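Local coordinates for protein aminomethyltransferase (Bartonella henselae, PDB 3GIR) that belongs to the aminomethyltransferase (glycine cleavage T-protein) family, combining a folate-binding domain with a C-terminal barrel domain, at residues A[236-239]-A[244-247]. Residues are numbered along the deposited sequence; the frame is centred on the assembly and turned at random.
Sequences KLLG and EWVG. With NA (sodium ion), chain B.
The carbonyl oxygen of L238 binds the sodium ion, and E244 reaches the same ion through water. L238 O lies 2.3 Å from the sodium. Three waters and the carbonyl oxygens of D240 and V243 bring the ion to six ligands. All three protein ligands are backbone oxygens, and they come from the last turn of helix 227-238, the following turn and the start of strand 243-245. E244 acts in the second shell. One metal-bound water donates to E244 OE2 at 2.8 Å, and another donates to E244 OE1 at 3.2 Å. The two carboxylate oxygens thus hold separate waters of the sodium shell. The carboxylate, if ionised as expected, would offset part of the positive charge of the ion. Bends at chi1 (-58°) and chi2 (-72°) fold the carboxylate round to these waters. A third water donates weakly to G239 O.

Direct packing comes mainly from L238 and W245, whose side chains cross at about a right angle. L238 CD2 sits over one face of the indole. It is 3.7 Å from the centroid of the five-membered ring and 15° off the ring normal, a CH-pi contact. L238 CD1 is on the same face, at the rim by the NE1-CE2 bond, 3.2 Å from W245 NE1 and 3.4 Å from W245 CE2. The fit is tight. The ring also meets Y61 nearly parallel and H42 at a steeper tilt. L78 of strand 76-80 touches both L238 and W245.

Strand 243-245 is an outer strand of its mixed sheet and pairs in parallel with strand 76-80. The contact closes the second half of a beta-alpha-beta crossover, from strand 220-225 through helix 227-238 to strand 243-245, with a sodium site in its helix-to-strand turn.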
loop_
_atom_site.group_PDB
_atom_site.type_symbol
_atom_site.label_atom_id
_atom_site.label_comp_id
_atom_site.label_asym_id
_atom_site.label_seq_id
_atom_site.Cartn_x
_atom_site.Cartn_y
_atom_site.Cartn_z
ATOM N N LYS A 236 0.005 8.159 -23.873
ATOM C CA LYS A 236 0.344 6.941 -24.645
ATOM C C LYS A 236 -0.260 5.670 -24.075
ATOM O O LYS A 236 -0.804 4.821 -24.805
ATOM C CB LYS A 236 1.859 6.846 -24.779
ATOM C CG LYS A 236 2.394 5.602 -25.475
ATOM C CD LYS A 236 3.921 5.716 -25.555
ATOM C CE LYS A 236 4.540 4.703 -26.501
ATOM N NZ LYS A 236 6.014 4.773 -26.356
ATOM N N LEU A 237 -0.199 5.488 -22.742
ATOM C CA LEU A 237 -0.811 4.298 -22.163
ATOM C C LEU A 237 -2.336 4.320 -22.236
ATOM O O LEU A 237 -2.980 3.324 -22.549
ATOM C CB LEU A 237 -0.399 4.173 -20.703
ATOM C CG LEU A 237 1.043 3.936 -20.482
ATOM C CD1 LEU A 237 1.361 4.054 -18.962
ATOM C CD2 LEU A 237 1.502 2.596 -20.952
ATOM N N LEU A 238 -2.942 5.455 -21.980
ATOM C CA LEU A 238 -4.412 5.603 -22.076
ATOM C C LEU A 238 -4.970 5.371 -23.451
ATOM O O LEU A 238 -6.105 4.899 -23.604
ATOM C CB LEU A 238 -4.786 7.009 -21.697
ATOM C CG LEU A 238 -4.880 7.303 -20.253
ATOM C CD1 LEU A 238 -4.749 8.822 -20.032
ATOM C CD2 LEU A 238 -6.266 6.650 -19.759
ATOM N N GLY A 239 -4.154 5.675 -24.447
ATOM C CA GLY A 239 -4.504 5.457 -25.855
ATOM C C GLY A 239 -4.741 3.991 -26.179
ATOM O O GLY A 239 -5.416 3.676 -27.151
ATOM N N GLU A 244 -8.003 2.091 -18.947
ATOM C CA GLU A 244 -8.793 3.222 -18.471
ATOM C C GLU A 244 -8.184 3.763 -17.216
ATOM O O GLU A 244 -7.591 3.018 -16.442
ATOM C CB GLU A 244 -10.225 2.802 -18.182
ATOM C CG GLU A 244 -10.986 2.176 -19.381
ATOM C CD GLU A 244 -11.368 3.191 -20.482
ATOM O OE1 GLU A 244 -11.229 4.409 -20.320
ATOM O OE2 GLU A 244 -11.816 2.765 -21.578
ATOM N N TRP A 245 -8.416 5.036 -16.942
ATOM C CA TRP A 245 -8.103 5.607 -15.632
ATOM C C TRP A 245 -9.033 5.024 -14.538
ATOM O O TRP A 245 -10.234 4.763 -14.784
ATOM C CB TRP A 245 -8.396 7.083 -15.611
ATOM C CG TRP A 245 -7.430 8.023 -16.250
ATOM C CD1 TRP A 245 -7.753 8.869 -17.286
ATOM C CD2 TRP A 245 -6.070 8.299 -15.905
ATOM N NE1 TRP A 245 -6.687 9.636 -17.606
ATOM C CE2 TRP A 245 -5.627 9.323 -16.776
ATOM C CE3 TRP A 245 -5.183 7.797 -14.973
ATOM C CZ2 TRP A 245 -4.338 9.868 -16.708
ATOM C CZ3 TRP A 245 -3.913 8.298 -14.927
ATOM C CH2 TRP A 245 -3.485 9.343 -15.802
ATOM N N VAL A 246 -8.408 4.726 -13.383
ATOM C CA VAL A 246 -9.105 4.220 -12.220
ATOM C C VAL A 246 -8.890 5.242 -11.078
ATOM O O VAL A 246 -7.760 5.647 -10.801
ATOM C CB VAL A 246 -8.609 2.836 -11.908
ATOM C CG1 VAL A 246 -9.367 2.268 -10.695
ATOM C CG2 VAL A 246 -8.849 1.963 -13.118
ATOM N N GLY A 247 -9.949 5.599 -10.379
ATOM C CA GLY A 247 -9.938 6.556 -9.288
ATOM C C GLY A 247 -9.644 5.946 -7.941
ATOM O O GLY A 247 -9.539 4.725 -7.794
HETATM NA NA NA B . -7.861 3.473 -23.362
HETATM O O HOH W 1 -8.274 4.098 -25.752
HETATM O O HOH W 2 -10.003 2.259 -23.662
HETATM O O HOH W 3 -9.345 5.231 -22.761
#